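Local coordinates for protein Pre-mRNA-splicing factor SAD1 (Saccharomyces cerevisiae, PDB 4MSX) that promotes the assembly of newly synthesised U4 snRNA into the U4/U6 snRNP and is required for pre-mRNA splicing, although its protease-like domain is a catalytically inactive deubiquitinase, at residues A[180-189]-A[453-461]; A[263-274]-A[376-384]. One frame throughout, in Å; residues are numbered along the deposited sequence.

Contact 1. Residues A[180-189]-A[453-461]; sequences LNGFIGFTNA and IEIDGINTT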
loop_
_atom_site.group_PDB
_atom_site.type_symbol
_atom_site.label_atom_id
_atom_site.label_comp_id
_atom_site.label_asym_id
_atom_site.label_seq_id
_atom_site.Cartn_x
_atom_site.Cartn_y
_atom_site.Cartn_z
ATOM N N LEU A 180 13.695 6.178 4.772
ATOM C CA LEU A 180 12.947 7.385 4.469
ATOM C C LEU A 180 11.487 7.078 4.787
ATOM O O LEU A 180 10.933 6.140 4.192
ATOM C CB LEU A 180 13.158 7.711 2.948
ATOM C CG LEU A 180 12.524 8.966 2.366
ATOM C CD1 LEU A 180 13.133 10.204 3.024
ATOM C CD2 LEU A 180 12.728 9.032 0.804
ATOM N N ASN A 181 10.837 7.829 5.680
ATOM C CA ASN A 181 9.530 7.380 6.174
ATOM C C ASN A 181 8.507 7.460 5.021
ATOM O O ASN A 181 8.612 8.340 4.168
ATOM C CB ASN A 181 9.040 8.105 7.437
ATOM C CG ASN A 181 8.594 9.568 7.195
ATOM O OD1 ASN A 181 9.345 10.377 6.646
ATOM N ND2 ASN A 181 7.370 9.887 7.572
ATOM N N GLY A 182 7.594 6.490 4.972
ATOM C CA GLY A 182 6.668 6.328 3.841
ATOM C C GLY A 182 7.255 5.463 2.737
ATOM O O GLY A 182 6.499 4.878 1.957
ATOM N N PHE A 183 8.572 5.377 2.650
ATOM C CA PHE A 183 9.221 4.656 1.538
ATOM C C PHE A 183 9.866 3.364 2.055
ATOM O O PHE A 183 11.088 3.185 1.973
ATOM C CB PHE A 183 10.273 5.565 0.854
ATOM C CG PHE A 183 9.657 6.711 0.126
ATOM C CD1 PHE A 183 9.139 7.812 0.837
ATOM C CD2 PHE A 183 9.564 6.695 -1.254
ATOM C CE1 PHE A 183 8.546 8.874 0.195
ATOM C CE2 PHE A 183 8.996 7.724 -1.928
ATOM C CZ PHE A 183 8.462 8.854 -1.183
ATOM N N ILE A 184 9.058 2.489 2.644
ATOM C CA ILE A 184 9.581 1.298 3.291
ATOM C C ILE A 184 8.989 0.045 2.635
ATOM O O ILE A 184 7.977 0.126 1.942
ATOM C CB ILE A 184 9.249 1.267 4.795
ATOM C CG1 ILE A 184 7.737 1.302 5.008
ATOM C CG2 ILE A 184 9.902 2.448 5.530
ATOM C CD1 ILE A 184 7.346 1.181 6.448
ATOM N N GLY A 185 9.645 -1.086 2.876
ATOM C CA GLY A 185 9.232 -2.357 2.356
ATOM C C GLY A 185 8.556 -3.229 3.404
ATOM O O GLY A 185 8.220 -2.790 4.560
ATOM N N PHE A 186 8.342 -4.479 2.974
ATOM C CA PHE A 186 7.422 -5.367 3.640
ATOM C C PHE A 186 8.018 -6.773 3.581
ATOM O O PHE A 186 8.644 -7.157 2.566
ATOM C CB PHE A 186 6.061 -5.433 2.921
ATOM C CG PHE A 186 5.287 -4.121 2.899
ATOM C CD1 PHE A 186 5.567 -3.173 1.920
ATOM C CD2 PHE A 186 4.281 -3.880 3.829
ATOM C CE1 PHE A 186 4.890 -1.964 1.865
ATOM C CE2 PHE A 186 3.565 -2.648 3.792
ATOM C CZ PHE A 186 3.872 -1.712 2.785
ATOM N N THR A 187 7.788 -7.535 4.648
ATOM C CA THR A 187 8.163 -8.947 4.635
ATOM C C THR A 187 7.169 -9.782 3.816
ATOM O O THR A 187 6.033 -9.364 3.542
ATOM C CB THR A 187 8.295 -9.455 6.108
ATOM O OG1 THR A 187 7.147 -9.041 6.853
ATOM C CG2 THR A 187 9.534 -8.820 6.768
ATOM N N ASN A 188 7.608 -10.984 3.447
ATOM C CA ASN A 188 6.777 -11.934 2.719
ATOM C C ASN A 188 6.256 -11.408 1.371
ATOM O O ASN A 188 5.103 -11.611 1.016
ATOM C CB ASN A 188 5.601 -12.413 3.554
ATOM C CG ASN A 188 5.115 -13.838 3.085
ATOM O OD1 ASN A 188 5.655 -14.357 2.120
ATOM N ND2 ASN A 188 4.119 -14.397 3.736
ATOM N N ALA A 189 7.127 -10.756 0.643
ATOM C CA ALA A 189 6.776 -10.333 -0.721
ATOM C C ALA A 189 6.508 -11.566 -1.587
ATOM O O ALA A 189 5.797 -11.470 -2.611
ATOM C CB ALA A 189 7.917 -9.532 -1.319
ATOM N N ILE A 453 12.709 5.823 -5.327
ATOM C CA ILE A 453 13.098 4.742 -4.435
ATOM C C ILE A 453 12.359 3.505 -4.886
ATOM O O ILE A 453 11.121 3.528 -4.979
ATOM C CB ILE A 453 12.651 5.043 -2.989
ATOM C CG1 ILE A 453 13.222 6.372 -2.487
ATOM C CG2 ILE A 453 13.045 3.899 -2.071
ATOM C CD1 ILE A 453 14.725 6.426 -2.473
ATOM N N GLU A 454 13.104 2.431 -5.128
ATOM C CA GLU A 454 12.521 1.163 -5.543
ATOM C C GLU A 454 12.399 0.233 -4.340
ATOM O O GLU A 454 13.379 -0.087 -3.686
ATOM C CB GLU A 454 13.400 0.497 -6.598
ATOM C CG GLU A 454 12.967 -0.924 -6.965
ATOM C CD GLU A 454 13.882 -1.528 -8.064
ATOM O OE1 GLU A 454 13.873 -1.012 -9.196
ATOM O OE2 GLU A 454 14.618 -2.487 -7.768
ATOM N N ILE A 455 11.196 -0.238 -4.086
ATOM C CA ILE A 455 10.956 -1.097 -2.920
ATOM C C ILE A 455 10.705 -2.503 -3.443
ATOM O O ILE A 455 9.716 -2.751 -4.120
ATOM C CB ILE A 455 9.795 -0.549 -2.122
ATOM C CG1 ILE A 455 10.161 0.887 -1.725
ATOM C CG2 ILE A 455 9.516 -1.457 -0.910
ATOM C CD1 ILE A 455 9.032 1.793 -1.364
ATOM N N ASP A 456 11.616 -3.410 -3.133
ATOM C CA ASP A 456 11.512 -4.817 -3.603
ATOM C C ASP A 456 11.592 -5.697 -2.341
ATOM O O ASP A 456 12.654 -5.856 -1.750
ATOM C CB ASP A 456 12.657 -5.092 -4.614
ATOM C CG ASP A 456 12.724 -6.558 -5.075
ATOM O OD1 ASP A 456 11.867 -7.391 -4.668
ATOM O OD2 ASP A 456 13.639 -6.854 -5.881
ATOM N N GLY A 457 10.464 -6.192 -1.852
ATOM C CA GLY A 457 10.496 -6.894 -0.550
ATOM C C GLY A 457 10.881 -5.895 0.529
ATOM O O GLY A 457 10.322 -4.797 0.569
ATOM N N ILE A 458 11.823 -6.215 1.414
ATOM C CA ILE A 458 12.219 -5.228 2.421
ATOM C C ILE A 458 13.349 -4.317 1.951
ATOM O O ILE A 458 13.697 -3.380 2.666
ATOM C CB ILE A 458 12.652 -5.869 3.774
ATOM C CG1 ILE A 458 13.879 -6.761 3.596
ATOM C CG2 ILE A 458 11.560 -6.710 4.327
ATOM C CD1 ILE A 458 14.608 -7.010 4.914
ATOM N N ASN A 459 13.899 -4.581 0.761
ATOM C CA ASN A 459 14.999 -3.763 0.209
ATOM C C ASN A 459 14.553 -2.498 -0.490
ATOM O O ASN A 459 13.616 -2.528 -1.281
ATOM C CB ASN A 459 15.797 -4.557 -0.813
ATOM C CG ASN A 459 16.470 -5.741 -0.203
ATOM O OD1 ASN A 459 17.027 -5.641 0.903
ATOM N ND2 ASN A 459 16.403 -6.889 -0.893
ATOM N N THR A 460 15.272 -1.408 -0.239
ATOM C CA THR A 460 15.042 -0.169 -0.952
ATOM C C THR A 460 16.348 0.297 -1.599
ATOM O O THR A 460 17.428 0.194 -1.005
ATOM C CB THR A 460 14.473 0.938 -0.019
ATOM O OG1 THR A 460 15.504 1.418 0.849
ATOM C CG2 THR A 460 13.298 0.400 0.815
ATOM N N THR A 461 16.244 0.786 -2.825
ATOM C CA THR A 461 17.409 1.169 -3.608
ATOM C C THR A 461 17.007 2.427 -4.381
ATOM O O THR A 461 15.900 2.495 -4.899
ATOM C CB THR A 461 17.731 0.109 -4.662
ATOM O OG1 THR A 461 17.811 -1.175 -4.055
ATOM C CG2 THR A 461 19.035 0.409 -5.371
HETATM O O HOH W 1 12.251 -1.019 4.306
#
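Gly185 CA is pressed to 3.4 Å from Ile455 CG2, on the strand that leads into the hairpin turn of 453-461, tighter than ordinary van der Waals contact. The same CA also makes a C-H...O contact of 3.2 Å with Gly457 O, and a beta carbon on Gly185 would collide with that oxygen. Gly457 O also accepts Phe186 N at 3.1 Å; the bond is fairly straight at hydrogen (157°), but the donor stands 60° out of the carbonyl plane and so misses the lone pairs. One carbonyl thus serves two neighbouring residues. Ile455 reaches this spot with two branches: CG2, anti to its backbone N, meets Gly185 CA and Ile184 O, while CD1 packs by the Phe183 carbonyl carbon and the same Ile184 O, a buried oxygen with no polar partner in the model. Further along, Phe183 CD2 meets Ile453 CG1 at 3.9 Å, the two side chains crossing at about a right angle.

The acceptor sits at the apex of a type II' beta turn, Asp456 to Asn459, which closes a two-residue hairpin of the ubiquitin-specific protease fold. In active relatives the cysteine-bearing segment and the histidine- and aspartate-bearing strands converge in this part of the domain; the bond from Asp456 OD1 to His439 NE2 is consistent with a remnant of that arrangement, while Asn188 caps helix 189-203.

Toward solvent the joint is looser. A water bridges the two backbones, accepting from Gly185 N at 3.0 Å and donating to Ile458 O at 3.2 Å. Ile458 and Thr460 are exposed: Ile458 CG2 touches Thr187 CG2 at 3.8 Å and rests on Phe186 O, and Thr460 contributes just its methyl, CG2, against Phe183 O.

Contact 2. Residues A[263-274]-A[376-384]; sequences PIDPRLFLLWLF and IFHFNRFDR
Arg384, in one of its two modelled conformers, has its guanidinium held flat between Pro263 and Phe382 while it pairs with a helix-capping aspartate. Pro263, which follows a cis peptide bond, sets CG over the centre of one face, 3.6 Å from Arg384 CZ, and Phe382 CD2 lies over the opposite face. Arg384 NH2 then forms a salt bridge of 2.7 Å with Asp265 OD2, the carboxylate and guanidinium planes only 14° apart. The other oxygen, Asp265 OD1, caps the N-terminus of helix 266-280, accepting Leu268 N at 2.9 Å nearly straight and Arg267 N more weakly; chi1 of 61° turns the carboxylate back over the helix start. A water donates to Asp265 OD2 and, weakly, to His378 NE2. The Arg267 chain is extended from CG to NE and passes obliquely by His378, its CD lying over the face of the ring, whose ND1 bonds Thr324 OG1. An alanine at His378 would take away that ring and is likely to leave a gap beneath the Arg267 chain and Thr324 OG1 without its mate. Deeper in, Phe274 CE2 meets Ile376 CD1 at 4.1 Å. Helix and strand 376-379 run at 146°, closer to antiparallel than to perpendicular, consistent with a thumb helix laid on the palm sheet of the ubiquitin-specific protease fold.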
loop_
_atom_site.group_PDB
_atom_site.type_symbol
_atom_site.label_atom_id
_atom_site.label_comp_id
_atom_site.label_asym_id
_atom_site.label_seq_id
_atom_site.Cartn_x
_atom_site.Cartn_y
_atom_site.Cartn_z
ATOM N N PRO A 263 -6.412 -15.697 -10.680
ATOM C CA PRO A 263 -5.176 -15.074 -10.180
ATOM C C PRO A 263 -5.442 -13.664 -9.599
ATOM O O PRO A 263 -6.549 -13.137 -9.719
ATOM C CB PRO A 263 -4.304 -14.911 -11.451
ATOM C CG PRO A 263 -5.315 -14.729 -12.563
ATOM C CD PRO A 263 -6.480 -15.702 -12.159
ATOM N N ILE A 264 -4.428 -13.091 -8.980
ATOM C CA ILE A 264 -4.563 -11.689 -8.541
ATOM C C ILE A 264 -3.270 -10.985 -8.882
ATOM O O ILE A 264 -2.232 -11.656 -9.041
ATOM C CB ILE A 264 -4.899 -11.663 -7.036
ATOM C CG1 ILE A 264 -5.335 -10.210 -6.628
ATOM C CG2 ILE A 264 -3.711 -12.202 -6.194
ATOM C CD1 ILE A 264 -5.898 -10.244 -5.168
ATOM N N ASP A 265 -3.328 -9.657 -9.096
ATOM C CA ASP A 265 -2.125 -8.904 -9.443
ATOM C C ASP A 265 -2.391 -7.467 -8.954
ATOM O O ASP A 265 -3.454 -7.214 -8.384
ATOM C CB ASP A 265 -1.859 -8.971 -10.980
ATOM C CG ASP A 265 -3.004 -8.377 -11.824
ATOM O OD1 ASP A 265 -3.555 -7.358 -11.438
ATOM O OD2 ASP A 265 -3.357 -8.922 -12.902
ATOM N N PRO A 266 -1.428 -6.558 -9.129
ATOM C CA PRO A 266 -1.671 -5.213 -8.534
ATOM C C PRO A 266 -2.897 -4.499 -9.073
ATOM O O PRO A 266 -3.544 -3.755 -8.338
ATOM C CB PRO A 266 -0.391 -4.429 -8.859
ATOM C CG PRO A 266 0.709 -5.532 -8.804
ATOM C CD PRO A 266 -0.005 -6.770 -9.476
ATOM N N ARG A 267 -3.245 -4.718 -10.344
ATOM C CA ARG A 267 -4.372 -4.034 -10.905
ATOM C C ARG A 267 -5.702 -4.568 -10.319
ATOM O O ARG A 267 -6.578 -3.796 -9.902
ATOM C CB ARG A 267 -4.400 -4.224 -12.423
ATOM C CG ARG A 267 -5.663 -3.608 -13.011
ATOM C CD ARG A 267 -5.729 -3.786 -14.565
ATOM N NE ARG A 267 -7.104 -3.595 -14.959
ATOM C CZ ARG A 267 -8.020 -4.562 -14.950
ATOM N NH1 ARG A 267 -7.668 -5.821 -14.700
ATOM N NH2 ARG A 267 -9.267 -4.251 -15.273
ATOM N N LEU A 268 -5.860 -5.899 -10.325
ATOM C CA LEU A 268 -7.089 -6.493 -9.812
ATOM C C LEU A 268 -7.253 -6.130 -8.319
ATOM O O LEU A 268 -8.340 -5.868 -7.849
ATOM C CB LEU A 268 -7.011 -8.031 -9.921
ATOM C CG LEU A 268 -7.105 -8.483 -11.399
ATOM C CD1 LEU A 268 -6.834 -10.028 -11.541
ATOM C CD2 LEU A 268 -8.488 -8.110 -11.939
ATOM N N PHE A 269 -6.157 -6.144 -7.590
ATOM C CA PHE A 269 -6.255 -5.851 -6.159
ATOM C C PHE A 269 -6.516 -4.357 -5.919
ATOM O O PHE A 269 -7.307 -4.006 -5.054
ATOM C CB PHE A 269 -5.011 -6.311 -5.419
ATOM C CG PHE A 269 -5.086 -6.078 -3.910
ATOM C CD1 PHE A 269 -6.111 -6.663 -3.150
ATOM C CD2 PHE A 269 -4.158 -5.250 -3.266
ATOM C CE1 PHE A 269 -6.199 -6.441 -1.763
ATOM C CE2 PHE A 269 -4.230 -5.028 -1.851
ATOM C CZ PHE A 269 -5.240 -5.637 -1.120
ATOM N N LEU A 270 -5.880 -3.479 -6.703
ATOM C CA LEU A 270 -6.154 -2.025 -6.583
ATOM C C LEU A 270 -7.634 -1.751 -6.832
ATOM O O LEU A 270 -8.270 -1.018 -6.083
ATOM C CB LEU A 270 -5.307 -1.245 -7.610
ATOM C CG LEU A 270 -5.579 0.278 -7.496
ATOM C CD1 LEU A 270 -4.296 1.065 -7.808
ATOM C CD2 LEU A 270 -6.703 0.663 -8.425
ATOM N N LEU A 271 -8.208 -2.353 -7.879
ATOM C CA LEU A 271 -9.611 -2.102 -8.230
ATOM C C LEU A 271 -10.487 -2.656 -7.097
ATOM O O LEU A 271 -11.481 -2.047 -6.693
ATOM C CB LEU A 271 -10.021 -2.858 -9.511
ATOM C CG LEU A 271 -9.348 -2.256 -10.792
ATOM C CD1 LEU A 271 -9.681 -3.025 -12.054
ATOM C CD2 LEU A 271 -9.775 -0.798 -10.988
ATOM N N TRP A 272 -10.174 -3.864 -6.638
ATOM C CA TRP A 272 -10.958 -4.426 -5.518
ATOM C C TRP A 272 -10.905 -3.466 -4.287
ATOM O O TRP A 272 -11.923 -3.223 -3.596
ATOM C CB TRP A 272 -10.383 -5.814 -5.106
ATOM C CG TRP A 272 -11.232 -6.539 -4.097
ATOM C CD1 TRP A 272 -12.215 -7.495 -4.352
ATOM C CD2 TRP A 272 -11.133 -6.434 -2.663
ATOM N NE1 TRP A 272 -12.743 -7.960 -3.137
ATOM C CE2 TRP A 272 -12.094 -7.330 -2.103
ATOM C CE3 TRP A 272 -10.333 -5.666 -1.800
ATOM C CZ2 TRP A 272 -12.301 -7.438 -0.727
ATOM C CZ3 TRP A 272 -10.539 -5.801 -0.390
ATOM C CH2 TRP A 272 -11.507 -6.691 0.098
ATOM N N LEU A 273 -9.705 -3.019 -3.966
ATOM C CA LEU A 273 -9.488 -2.231 -2.744
ATOM C C LEU A 273 -10.185 -0.847 -2.898
ATOM O O LEU A 273 -10.854 -0.365 -1.970
ATOM C CB LEU A 273 -7.991 -2.019 -2.496
ATOM C CG LEU A 273 -7.702 -1.527 -1.085
ATOM C CD1 LEU A 273 -8.006 -2.638 -0.022
ATOM C CD2 LEU A 273 -6.261 -1.041 -0.980
ATOM N N PHE A 274 -10.053 -0.203 -4.065
ATOM C CA PHE A 274 -10.806 1.073 -4.267
ATOM C C PHE A 274 -12.314 0.875 -4.136
ATOM O O PHE A 274 -13.015 1.694 -3.512
ATOM C CB PHE A 274 -10.578 1.663 -5.653
ATOM C CG PHE A 274 -9.337 2.498 -5.754
ATOM C CD1 PHE A 274 -8.306 2.358 -4.850
ATOM C CD2 PHE A 274 -9.213 3.449 -6.747
ATOM C CE1 PHE A 274 -7.151 3.154 -4.941
ATOM C CE2 PHE A 274 -8.067 4.241 -6.850
ATOM C CZ PHE A 274 -7.045 4.089 -5.953
ATOM N N ILE A 376 -4.200 6.902 -13.322
ATOM C CA ILE A 376 -3.546 5.608 -13.137
ATOM C C ILE A 376 -3.672 4.805 -14.425
ATOM O O ILE A 376 -4.802 4.553 -14.901
ATOM C CB ILE A 376 -4.244 4.835 -11.987
ATOM C CG1 ILE A 376 -4.301 5.707 -10.739
ATOM C CG2 ILE A 376 -3.479 3.479 -11.729
ATOM C CD1 ILE A 376 -5.125 5.057 -9.539
ATOM N N PHE A 377 -2.532 4.416 -14.982
ATOM C CA PHE A 377 -2.534 3.633 -16.219
ATOM C C PHE A 377 -2.205 2.198 -15.886
ATOM O O PHE A 377 -1.389 1.928 -15.008
ATOM C CB PHE A 377 -1.405 4.071 -17.148
ATOM C CG PHE A 377 -1.555 5.491 -17.670
ATOM C CD1 PHE A 377 -2.799 5.977 -18.044
ATOM C CD2 PHE A 377 -0.440 6.301 -17.801
ATOM C CE1 PHE A 377 -2.944 7.280 -18.564
ATOM C CE2 PHE A 377 -0.571 7.633 -18.305
ATOM C CZ PHE A 377 -1.811 8.110 -18.660
ATOM N N HIS A 378 -2.761 1.310 -16.677
ATOM C CA HIS A 378 -2.384 -0.117 -16.628
ATOM C C HIS A 378 -1.927 -0.504 -18.049
ATOM O O HIS A 378 -2.638 -0.216 -19.019
ATOM C CB HIS A 378 -3.627 -0.919 -16.274
ATOM C CG HIS A 378 -3.582 -2.370 -16.690
ATOM N ND1 HIS A 378 -4.579 -2.947 -17.451
ATOM C CD2 HIS A 378 -2.703 -3.362 -16.393
ATOM C CE1 HIS A 378 -4.299 -4.235 -17.633
ATOM N NE2 HIS A 378 -3.196 -4.521 -16.964
ATOM N N PHE A 379 -0.780 -1.159 -18.164
ATOM C CA PHE A 379 -0.292 -1.630 -19.496
ATOM C C PHE A 379 -0.708 -3.062 -19.638
ATOM O O PHE A 379 -0.369 -3.887 -18.794
ATOM C CB PHE A 379 1.204 -1.440 -19.590
ATOM C CG PHE A 379 1.577 0.020 -19.452
ATOM C CD1 PHE A 379 1.511 0.880 -20.558
ATOM C CD2 PHE A 379 1.863 0.557 -18.211
ATOM C CE1 PHE A 379 1.791 2.262 -20.406
ATOM C CE2 PHE A 379 2.125 1.928 -18.040
ATOM C CZ PHE A 379 2.097 2.774 -19.138
ATOM N N ASN A 380 -1.449 -3.374 -20.698
ATOM C CA ASN A 380 -2.134 -4.672 -20.713
ATOM C C ASN A 380 -1.162 -5.780 -21.119
ATOM O O ASN A 380 -1.146 -6.194 -22.270
ATOM C CB ASN A 380 -3.303 -4.622 -21.675
ATOM C CG ASN A 380 -4.182 -5.861 -21.557
ATOM O OD1 ASN A 380 -4.040 -6.635 -20.601
ATOM N ND2 ASN A 380 -5.082 -6.055 -22.510
ATOM N N ARG A 381 -0.357 -6.241 -20.180
ATOM C CA ARG A 381 0.652 -7.281 -20.447
ATOM C C ARG A 381 0.088 -8.694 -20.650
ATOM O O ARG A 381 0.630 -9.484 -21.449
ATOM C CB ARG A 381 1.597 -7.359 -19.251
ATOM C CG ARG A 381 2.311 -6.015 -18.922
ATOM C CD ARG A 381 3.437 -5.724 -19.948
ATOM N NE ARG A 381 4.073 -4.412 -19.716
ATOM C CZ ARG A 381 5.007 -3.902 -20.522
ATOM N NH1 ARG A 381 5.391 -4.568 -21.638
ATOM N NH2 ARG A 381 5.532 -2.736 -20.229
ATOM N N PHE A 382 -0.946 -9.029 -19.882
ATOM C CA PHE A 382 -1.384 -10.433 -19.763
ATOM C C PHE A 382 -2.609 -10.810 -20.528
ATOM O O PHE A 382 -3.674 -10.241 -20.351
ATOM C CB PHE A 382 -1.737 -10.740 -18.309
ATOM C CG PHE A 382 -0.575 -10.636 -17.390
ATOM C CD1 PHE A 382 0.596 -11.306 -17.673
ATOM C CD2 PHE A 382 -0.638 -9.845 -16.245
ATOM C CE1 PHE A 382 1.702 -11.216 -16.851
ATOM C CE2 PHE A 382 0.458 -9.747 -15.398
ATOM C CZ PHE A 382 1.641 -10.420 -15.713
ATOM N N ASP A 383 -2.487 -11.878 -21.291
ATOM C CA ASP A 383 -3.665 -12.484 -21.880
ATOM C C ASP A 383 -3.990 -13.705 -20.983
ATOM O O ASP A 383 -3.453 -14.796 -21.178
ATOM C CB ASP A 383 -3.397 -12.809 -23.371
ATOM C CG ASP A 383 -4.510 -13.641 -24.016
ATOM O OD1 ASP A 383 -5.631 -13.744 -23.455
ATOM O OD2 ASP A 383 -4.243 -14.170 -25.109
ATOM N N ARG A 384 -4.854 -13.486 -19.969
ATOM C CA ARG A 384 -5.141 -14.517 -18.959
ATOM C C ARG A 384 -5.967 -15.671 -19.500
ATOM O O ARG A 384 -5.959 -16.763 -18.923
ATOM C CB ARG A 384 -5.888 -13.935 -17.763
ATOM C CG ARG A 384 -5.195 -12.783 -17.136
ATOM C CD ARG A 384 -4.022 -13.196 -16.281
ATOM N NE ARG A 384 -4.001 -12.374 -15.076
ATOM C CZ ARG A 384 -3.037 -12.389 -14.163
ATOM N NH1 ARG A 384 -1.990 -13.201 -14.310
ATOM N NH2 ARG A 384 -3.154 -11.612 -13.083
HETATM O O HOH W 2 -3.526 -7.760 -15.696
#

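The two contacts illustrate how one domain is tied together by segments far apart in sequence. Along the chain the order is 180-189, 263-274, 376-384 and 453-461, so the pairing of contact 2 falls entirely within the span that contact 1 brings together. Their centres are 21 Å apart and their nearest atoms about 10 Å apart, without touching. Both reach the same mixed sheet, contact 1 at the hairpin of strands 451-456 and 459-463, contact 2 at strand 374-379. Helix 189-203, which follows 180-189 directly, also packs against 263-274. The stretch leading into helix 189-203 thus meets the sheet's hairpin, and helix 266-280 meets strand 374-379, both away from the zinc site.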